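Local structure of ethylbenzene dehydrogenase alpha-subunit (Aromatoleum aromaticum, 2IVF) at residues 901-906 / 924-929; 359-364 / 384-389; 275-280 / 428-433. The protein is the cofactor-carrying alpha-subunit of a molybdenum enzyme of the molybdopterin oxidoreductase family, holding molybdenum, two pterin guanine dinucleotides and an iron-sulfur cluster. All coordinates share one frame; numbering follows the deposited sequence.

Interaction 1 (901-906 / 924-929); sequences CEIMVR and HQYKGW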
loop_
_atom_site.group_PDB
_atom_site.type_symbol
_atom_site.label_atom_id
_atom_site.label_comp_id
_atom_site.label_asym_id
_atom_site.label_seq_id
_atom_site.Cartn_x
_atom_site.Cartn_y
_atom_site.Cartn_z
ATOM N N CYS A 901 21.243 -3.144 11.813
ATOM C CA CYS A 901 20.190 -4.071 11.477
ATOM C C CYS A 901 20.570 -4.780 10.199
ATOM O O CYS A 901 21.543 -4.398 9.556
ATOM C CB CYS A 901 18.901 -3.340 11.313
ATOM S SG CYS A 901 18.868 -2.216 9.894
ATOM N N GLU A 902 19.873 -5.857 9.891
ATOM C CA GLU A 902 20.157 -6.624 8.697
ATOM C C GLU A 902 18.900 -6.608 7.895
ATOM O O GLU A 902 17.821 -6.777 8.454
ATOM C CB GLU A 902 20.520 -8.054 9.061
ATOM C CG GLU A 902 20.801 -8.941 7.881
ATOM C CD GLU A 902 21.520 -10.226 8.250
ATOM O OE1 GLU A 902 22.259 -10.273 9.272
ATOM O OE2 GLU A 902 21.356 -11.198 7.480
ATOM N N ILE A 903 19.049 -6.421 6.584
ATOM C CA ILE A 903 17.926 -6.224 5.691
ATOM C C ILE A 903 18.310 -6.707 4.314
ATOM O O ILE A 903 19.494 -6.669 3.965
ATOM C CB ILE A 903 17.578 -4.733 5.695
ATOM C CG1 ILE A 903 16.205 -4.492 5.101
ATOM C CG2 ILE A 903 18.714 -3.943 5.065
ATOM C CD1 ILE A 903 15.634 -3.084 5.470
ATOM N N MET A 904 17.333 -7.223 3.573
ATOM C CA MET A 904 17.530 -7.653 2.187
ATOM C C MET A 904 17.663 -6.451 1.277
ATOM O O MET A 904 16.938 -5.470 1.438
ATOM C CB MET A 904 16.383 -8.531 1.715
ATOM C CG MET A 904 16.417 -8.829 0.187
ATOM S SD MET A 904 15.127 -9.952 -0.304
ATOM C CE MET A 904 15.810 -11.548 0.181
ATOM N N VAL A 905 18.522 -6.558 0.266
ATOM C CA VAL A 905 18.832 -5.458 -0.597
ATOM C C VAL A 905 18.048 -5.582 -1.897
ATOM O O VAL A 905 17.945 -6.658 -2.506
ATOM C CB VAL A 905 20.327 -5.399 -0.928
ATOM C CG1 VAL A 905 20.627 -4.297 -2.003
ATOM C CG2 VAL A 905 21.141 -5.132 0.334
ATOM N N ARG A 906 17.438 -4.477 -2.260
ATOM C CA ARG A 906 16.933 -4.262 -3.618
ATOM C C ARG A 906 17.830 -3.225 -4.288
ATOM O O ARG A 906 18.007 -2.155 -3.761
ATOM C CB ARG A 906 15.530 -3.708 -3.531
ATOM C CG ARG A 906 15.009 -3.050 -4.830
ATOM C CD ARG A 906 13.518 -2.791 -4.734
ATOM N NE ARG A 906 12.767 -4.004 -4.959
ATOM C CZ ARG A 906 11.712 -4.397 -4.267
ATOM N NH1 ARG A 906 11.254 -3.701 -3.247
ATOM N NH2 ARG A 906 11.146 -5.534 -4.598
ATOM N N HIS A 924 9.422 -7.410 14.113
ATOM C CA HIS A 924 9.650 -8.857 14.140
ATOM C C HIS A 924 9.671 -9.466 12.729
ATOM O O HIS A 924 9.649 -10.718 12.540
ATOM C CB HIS A 924 8.697 -9.572 15.103
ATOM C CG HIS A 924 7.239 -9.346 14.846
ATOM N ND1 HIS A 924 6.765 -8.450 13.909
ATOM C CD2 HIS A 924 6.147 -9.877 15.448
ATOM C CE1 HIS A 924 5.445 -8.464 13.929
ATOM N NE2 HIS A 924 5.046 -9.322 14.849
ATOM N N GLN A 925 9.715 -8.595 11.718
ATOM C CA GLN A 925 10.045 -9.025 10.352
ATOM C C GLN A 925 11.552 -8.997 10.069
ATOM O O GLN A 925 12.010 -9.402 8.978
ATOM C CB GLN A 925 9.361 -8.141 9.316
ATOM C CG GLN A 925 7.855 -8.098 9.424
ATOM C CD GLN A 925 7.241 -7.311 8.301
ATOM O OE1 GLN A 925 6.855 -6.124 8.471
ATOM N NE2 GLN A 925 7.131 -7.950 7.150
ATOM N N TYR A 926 12.331 -8.550 11.053
ATOM C CA TYR A 926 13.746 -8.432 10.903
ATOM C C TYR A 926 14.479 -9.422 11.778
ATOM O O TYR A 926 14.049 -9.747 12.896
ATOM C CB TYR A 926 14.262 -7.080 11.402
ATOM C CG TYR A 926 13.830 -5.845 10.663
ATOM C CD1 TYR A 926 12.560 -5.288 10.883
ATOM C CD2 TYR A 926 14.708 -5.173 9.835
ATOM C CE1 TYR A 926 12.175 -4.131 10.263
ATOM C CE2 TYR A 926 14.324 -4.015 9.191
ATOM C CZ TYR A 926 13.096 -3.473 9.444
ATOM O OH TYR A 926 12.744 -2.299 8.838
ATOM N N LYS A 927 15.649 -9.809 11.291
ATOM C CA LYS A 927 16.554 -10.652 12.058
ATOM C C LYS A 927 16.875 -9.995 13.384
ATOM O O LYS A 927 17.176 -8.802 13.451
ATOM C CB LYS A 927 17.829 -10.927 11.257
ATOM C CG LYS A 927 17.568 -11.861 10.095
ATOM C CD LYS A 927 18.800 -12.098 9.214
ATOM C CE LYS A 927 18.387 -12.818 7.905
ATOM N NZ LYS A 927 19.499 -13.319 7.051
ATOM N N GLY A 928 16.703 -10.754 14.450
ATOM C CA GLY A 928 16.946 -10.267 15.799
ATOM C C GLY A 928 15.887 -9.261 16.208
ATOM O O GLY A 928 16.009 -8.649 17.267
ATOM N N TRP A 929 14.846 -9.112 15.388
ATOM C CA TRP A 929 13.828 -8.074 15.591
ATOM C C TRP A 929 14.422 -6.673 15.779
ATOM O O TRP A 929 13.885 -5.841 16.534
ATOM C CB TRP A 929 12.928 -8.360 16.798
ATOM C CG TRP A 929 12.217 -9.635 16.773
ATOM C CD1 TRP A 929 12.505 -10.738 16.051
ATOM C CD2 TRP A 929 11.121 -9.977 17.616
ATOM N NE1 TRP A 929 11.604 -11.741 16.344
ATOM C CE2 TRP A 929 10.748 -11.293 17.305
ATOM C CE3 TRP A 929 10.377 -9.267 18.557
ATOM C CZ2 TRP A 929 9.681 -11.947 17.943
ATOM C CZ3 TRP A 929 9.315 -9.910 19.186
ATOM C CH2 TRP A 929 8.978 -11.231 18.865
HETATM O O HOH W 1 16.388 -8.938 8.658
HETATM O O HOH W 2 17.985 -6.728 11.879
#

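Interaction 2 (359-364 / 384-389); sequences FDEKAG and GTFSAR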
loop_
_atom_site.group_PDB
_atom_site.type_symbol
_atom_site.label_atom_id
_atom_site.label_comp_id
_atom_site.label_asym_id
_atom_site.label_seq_id
_atom_site.Cartn_x
_atom_site.Cartn_y
_atom_site.Cartn_z
ATOM N N PHE A 359 6.750 51.004 5.317
ATOM C CA PHE A 359 7.231 52.302 4.900
ATOM C C PHE A 359 6.381 52.734 3.723
ATOM O O PHE A 359 6.163 51.949 2.794
ATOM C CB PHE A 359 8.704 52.302 4.519
ATOM C CG PHE A 359 9.283 53.685 4.440
ATOM C CD1 PHE A 359 9.232 54.409 3.258
ATOM C CD2 PHE A 359 9.807 54.283 5.565
ATOM C CE1 PHE A 359 9.732 55.696 3.178
ATOM C CE2 PHE A 359 10.308 55.589 5.500
ATOM C CZ PHE A 359 10.270 56.288 4.294
ATOM N N ASP A 360 5.908 53.983 3.786
ATOM C CA ASP A 360 5.166 54.600 2.696
ATOM C C ASP A 360 6.095 55.563 1.987
ATOM O O ASP A 360 6.424 56.617 2.528
ATOM C CB ASP A 360 3.932 55.343 3.212
ATOM C CG ASP A 360 3.048 55.853 2.087
ATOM O OD1 ASP A 360 3.487 55.820 0.919
ATOM O OD2 ASP A 360 1.905 56.281 2.362
ATOM N N GLU A 361 6.520 55.175 0.789
ATOM C CA GLU A 361 7.522 55.905 0.033
ATOM C C GLU A 361 6.955 57.239 -0.434
ATOM O O GLU A 361 7.628 58.267 -0.324
ATOM C CB GLU A 361 8.022 55.083 -1.160
ATOM C CG GLU A 361 8.894 53.878 -0.749
ATOM C CD GLU A 361 9.001 52.769 -1.823
ATOM O OE1 GLU A 361 7.976 52.084 -2.133
ATOM O OE2 GLU A 361 10.134 52.553 -2.325
ATOM N N LYS A 362 5.708 57.218 -0.910
ATOM C CA LYS A 362 5.013 58.443 -1.314
ATOM C C LYS A 362 4.925 59.394 -0.133
ATOM O O LYS A 362 5.275 60.572 -0.240
ATOM C CB LYS A 362 3.600 58.152 -1.815
ATOM C CG LYS A 362 3.500 57.184 -2.977
ATOM C CD LYS A 362 3.891 57.808 -4.312
ATOM C CE LYS A 362 3.535 56.853 -5.463
ATOM N NZ LYS A 362 3.031 57.571 -6.686
ATOM N N ALA A 363 4.468 58.885 1.003
ATOM C CA ALA A 363 4.356 59.713 2.197
ATOM C C ALA A 363 5.733 60.085 2.771
ATOM O O ALA A 363 5.854 61.088 3.470
ATOM C CB ALA A 363 3.497 59.021 3.249
ATOM N N GLY A 364 6.766 59.299 2.467
ATOM C CA GLY A 364 8.109 59.560 2.981
ATOM C C GLY A 364 8.244 59.221 4.453
ATOM O O GLY A 364 9.087 59.779 5.149
ATOM N N GLY A 384 14.491 48.782 -0.301
ATOM C CA GLY A 384 15.038 50.003 0.264
ATOM C C GLY A 384 15.571 49.907 1.677
ATOM O O GLY A 384 15.260 48.996 2.444
ATOM N N THR A 385 16.395 50.874 2.016
ATOM C CA THR A 385 16.804 51.033 3.389
ATOM C C THR A 385 16.442 52.445 3.776
ATOM O O THR A 385 16.650 53.378 3.014
ATOM C CB THR A 385 18.298 50.697 3.583
ATOM O OG1 THR A 385 18.537 49.363 3.091
ATOM C CG2 THR A 385 18.644 50.729 5.053
ATOM N N PHE A 386 15.842 52.570 4.951
ATOM C CA PHE A 386 15.220 53.795 5.379
ATOM C C PHE A 386 15.708 54.097 6.785
ATOM O O PHE A 386 16.562 53.389 7.327
ATOM C CB PHE A 386 13.692 53.639 5.365
ATOM C CG PHE A 386 13.138 53.135 4.056
ATOM C CD1 PHE A 386 12.864 54.019 3.016
ATOM C CD2 PHE A 386 12.881 51.789 3.875
ATOM C CE1 PHE A 386 12.350 53.570 1.813
ATOM C CE2 PHE A 386 12.369 51.323 2.672
ATOM C CZ PHE A 386 12.109 52.217 1.631
ATOM N N SER A 387 15.176 55.164 7.362
ATOM C CA SER A 387 15.474 55.507 8.742
ATOM C C SER A 387 14.196 55.777 9.522
ATOM O O SER A 387 13.178 56.159 8.953
ATOM C CB SER A 387 16.415 56.710 8.812
ATOM O OG SER A 387 16.364 57.476 7.629
ATOM N N ALA A 388 14.268 55.541 10.829
ATOM C CA ALA A 388 13.193 55.860 11.758
ATOM C C ALA A 388 13.795 56.497 13.013
ATOM O O ALA A 388 14.838 56.050 13.485
ATOM C CB ALA A 388 12.431 54.601 12.115
ATOM N N ARG A 389 13.153 57.546 13.529
ATOM C CA ARG A 389 13.502 58.107 14.834
ATOM C C ARG A 389 12.757 57.372 15.927
ATOM O O ARG A 389 11.533 57.307 15.912
ATOM C CB ARG A 389 13.139 59.593 14.928
ATOM C CG ARG A 389 14.250 60.507 14.527
ATOM C CD ARG A 389 13.802 61.975 14.405
ATOM N NE ARG A 389 14.711 62.714 13.527
ATOM C CZ ARG A 389 14.528 63.966 13.097
ATOM N NH1 ARG A 389 13.446 64.656 13.456
ATOM N NH2 ARG A 389 15.441 64.544 12.308
#

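Interaction 3 (275-280 / 428-433); sequences GAEVVV and IRELGR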
loop_
_atom_site.group_PDB
_atom_site.type_symbol
_atom_site.label_atom_id
_atom_site.label_comp_id
_atom_site.label_asym_id
_atom_site.label_seq_id
_atom_site.Cartn_x
_atom_site.Cartn_y
_atom_site.Cartn_z
ATOM N N GLY A 275 -3.685 19.256 -18.394
ATOM C CA GLY A 275 -2.662 20.221 -18.743
ATOM C C GLY A 275 -1.786 20.690 -17.609
ATOM O O GLY A 275 -0.820 21.432 -17.840
ATOM N N ALA A 276 -2.113 20.279 -16.393
ATOM C CA ALA A 276 -1.263 20.532 -15.255
ATOM C C ALA A 276 0.154 19.928 -15.427
ATOM O O ALA A 276 0.346 18.808 -15.924
ATOM C CB ALA A 276 -1.937 20.047 -13.908
ATOM N N GLU A 277 1.149 20.704 -15.072
ATOM C CA GLU A 277 2.513 20.243 -15.085
ATOM C C GLU A 277 2.822 19.624 -13.745
ATOM O O GLU A 277 2.652 20.255 -12.713
ATOM C CB GLU A 277 3.420 21.423 -15.352
ATOM C CG GLU A 277 4.890 21.179 -15.229
ATOM C CD GLU A 277 5.675 22.185 -16.133
ATOM O OE1 GLU A 277 5.089 23.215 -16.565
ATOM O OE2 GLU A 277 6.831 21.887 -16.480
ATOM N N VAL A 278 3.261 18.376 -13.750
ATOM C CA VAL A 278 3.444 17.639 -12.492
ATOM C C VAL A 278 4.909 17.461 -12.219
ATOM O O VAL A 278 5.663 16.908 -13.033
ATOM C CB VAL A 278 2.720 16.281 -12.526
ATOM C CG1 VAL A 278 3.061 15.447 -11.279
ATOM C CG2 VAL A 278 1.152 16.501 -12.740
ATOM N N VAL A 279 5.285 17.920 -11.039
ATOM C CA VAL A 279 6.634 17.898 -10.575
ATOM C C VAL A 279 6.733 17.064 -9.292
ATOM O O VAL A 279 5.968 17.273 -8.346
ATOM C CB VAL A 279 7.156 19.274 -10.276
ATOM C CG1 VAL A 279 8.636 19.165 -9.854
ATOM C CG2 VAL A 279 6.881 20.204 -11.515
ATOM N N VAL A 280 7.676 16.127 -9.266
ATOM C CA VAL A 280 7.952 15.346 -8.052
ATOM C C VAL A 280 9.288 15.800 -7.572
ATOM O O VAL A 280 10.268 15.688 -8.310
ATOM C CB VAL A 280 7.926 13.805 -8.293
ATOM C CG1 VAL A 280 8.470 13.033 -7.112
ATOM C CG2 VAL A 280 6.481 13.317 -8.633
ATOM N N ILE A 428 15.969 24.832 -11.795
ATOM C CA ILE A 428 15.706 25.880 -10.816
ATOM C C ILE A 428 15.119 27.126 -11.521
ATOM O O ILE A 428 14.062 27.661 -11.120
ATOM C CB ILE A 428 16.975 26.248 -10.064
ATOM C CG1 ILE A 428 17.437 25.047 -9.205
ATOM C CG2 ILE A 428 16.730 27.555 -9.237
ATOM C CD1 ILE A 428 18.759 25.293 -8.322
ATOM N N ARG A 429 15.768 27.552 -12.600
ATOM C CA ARG A 429 15.313 28.749 -13.311
ATOM C C ARG A 429 13.969 28.507 -13.989
ATOM O O ARG A 429 13.069 29.350 -13.891
ATOM C CB ARG A 429 16.359 29.237 -14.305
ATOM C CG ARG A 429 16.235 30.734 -14.607
ATOM C CD ARG A 429 17.478 31.325 -15.188
ATOM N NE ARG A 429 18.473 31.766 -14.221
ATOM C CZ ARG A 429 19.774 31.470 -14.288
ATOM N NH1 ARG A 429 20.277 30.677 -15.246
ATOM N NH2 ARG A 429 20.589 31.960 -13.365
ATOM N N GLU A 430 13.809 27.353 -14.650
ATOM C CA GLU A 430 12.525 27.020 -15.269
ATOM C C GLU A 430 11.354 27.002 -14.288
ATOM O O GLU A 430 10.298 27.569 -14.560
ATOM C CB GLU A 430 12.572 25.659 -15.944
ATOM C CG GLU A 430 11.276 25.300 -16.671
ATOM C CD GLU A 430 11.382 23.942 -17.369
ATOM O OE1 GLU A 430 12.487 23.642 -17.871
ATOM O OE2 GLU A 430 10.373 23.224 -17.368
ATOM N N LEU A 431 11.538 26.321 -13.165
ATOM C CA LEU A 431 10.506 26.237 -12.171
ATOM C C LEU A 431 10.274 27.543 -11.405
ATOM O O LEU A 431 9.132 27.816 -10.994
ATOM C CB LEU A 431 10.741 25.056 -11.230
ATOM C CG LEU A 431 10.546 23.687 -11.910
ATOM C CD1 LEU A 431 11.025 22.467 -11.036
ATOM C CD2 LEU A 431 9.067 23.478 -12.387
ATOM N N GLY A 432 11.324 28.337 -11.207
ATOM C CA GLY A 432 11.170 29.698 -10.670
ATOM C C GLY A 432 10.180 30.493 -11.482
ATOM O O GLY A 432 9.250 31.123 -10.950
ATOM N N ARG A 433 10.371 30.450 -12.797
ATOM C CA ARG A 433 9.571 31.221 -13.705
ATOM C C ARG A 433 8.154 30.674 -13.773
ATOM O O ARG A 433 7.189 31.451 -13.858
ATOM C CB ARG A 433 10.230 31.268 -15.097
ATOM C CG ARG A 433 11.557 32.004 -15.059
ATOM C CD ARG A 433 12.333 31.844 -16.327
ATOM N NE ARG A 433 13.467 32.762 -16.373
ATOM C CZ ARG A 433 14.336 32.811 -17.375
ATOM N NH1 ARG A 433 14.243 31.951 -18.397
ATOM N NH2 ARG A 433 15.333 33.687 -17.323
#

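Interaction 1 (901-906 / 924-929)
K927 reaches across to E902 with its whole extended chain, and the two side chains meet at an angle rather than end on. The ammonium NZ donates to E902 OE2 at 2.9 Å, coming from above the carboxylate plane, 41° out of it. The lysine methylenes lie along the carboxylate, K927 CD being 3.2 Å from E902 OE2, so the aliphatic part of the lysine also rests against the acid group. E902 is placed for this by an almost fully stretched chain, CG anti to the backbone N (chi1 179°), which carries the carboxylate out from the strand. Its other oxygen, OE1, forms a salt bridge with K893 NZ on the adjoining strand 891-895, and the carboxylate is thus held between two lysines. Both segments belong to the molybdopterin dinucleotide binding domain, of the double-psi beta-barrel clan; 901-906 is part of strand 900-908, whereas the irregular segment 924-929 follows strand 915-917. Closer to the main chain, two waters join the backbones. Water 1 gives a proton to E902 O at 2.6 Å and accepts from K927 N, while water 2 accepts from E902 N and lies 2.7 Å from K927 O, to which it probably donates. On the buried side, Y926 and I903 lie alongside each other and point the same way, with I903 CD1 4.1 Å from Y926 CE2 in an oblique approach to the ring. The ring edge is turned to the strand backbone, E902 O lying near the ring plane, 3.8 Å from Y926 CD2. The Y926 side chain is about 8 Å from the bound MD1. K927 also packs on H112 of the beta-subunit, so the loop lies at the subunit interface.

Interaction 2 (359-364 / 384-389)
An aromatic stack ties the end of the beta hairpin 356-360/365-369 to strand 385-389, an edge strand of a separate three-stranded antiparallel sheet. F359 and F386 lie face to face, centroids 4.0 Å apart and planes 15° from parallel. The overlap is unequal: F386 CD1 sits over the centre of the F359 ring, whereas F359 CD1 lies over the F386 face nearer its rim, 3.5 Å from F386 CE1. Each ring also receives the other residue's CB over its face, both CB-to-centroid distances being 4.3 Å. With F359 CG anti to the backbone N (chi1 -165°), its ring is carried over the F386 face. E361 bends in with its CG 4.3 Å from F386 CE1, and A381 packs against both phenylalanines. In the turn after F359, A363 N makes a weak hydrogen bond to D360 OD1, and D360 OD2 forms a salt bridge with R367 on the partner strand of the hairpin. Across the two segments the attraction is therefore apolar, resting on dispersion between the stacked rings and on CH-pi contacts from each CB to the opposite ring rather than on charge.

Interaction 3 (275-280 / 428-433)
Apolar packing between V279 and L431 joins strand 277-281 to helix 425-437. V279 CG2 and L431 CD2 are 4.0 Å apart, and the two side chains run antiparallel, passing side by side. L431 comes near through the end of its chain: with CG anti to the carbonyl carbon (chi1 -69°), the CD2 branch reaches the valine. The second kind of contact is electrostatic. E277 and E430 both have extended chains, and their OE2 atoms come within 3.9 Å, the carboxylate planes turned 54° apart. This pair of like charges is offset by K434, one turn further along the helix from E430, whose NZ forms salt bridges to OE2 of both acids. R279 of the beta-subunit forms a salt bridge with E430 OE2 and a long, weak ion pair with E277 OE2. These cations would be expected to stabilise both carboxylates in their charged form. At G275 the preceding helix ends in a Schellman motif, from which the chain passes into strand 277-281. The V279 side chain is about 9 Å from the bound MGD. Strand 277-281 lies between 249-253 and 294-296 in a parallel four-stranded sheet of order 3-2-1-4, and helix 425-437 packs on it in a Rossmann-like alpha/beta arrangement: L431 also touches L294 and V296, and I428 packs against helix 414-421.

In the fold
Along the chain, interaction 3 opens first, with strand 277-281, and closes on helix 425-437; interaction 2 is nested in that loop, and interaction 1 follows near the C-terminal end. The three share no strand or sheet. Interactions 2 and 3 both belong to the molybdopterin oxidoreductase region, their centres about 37 Å apart, whereas interaction 1 lies in the dinucleotide binding domain, its centre about 39 Å from that of interaction 3 and about 63 Å from that of interaction 2. Interactions 1 and 3 thus border both the pterin cofactors and the beta-subunit interface; interaction 2 is peripheral packing, its centre about 43 Å from the chain's centre, on the opposite side from interaction 1.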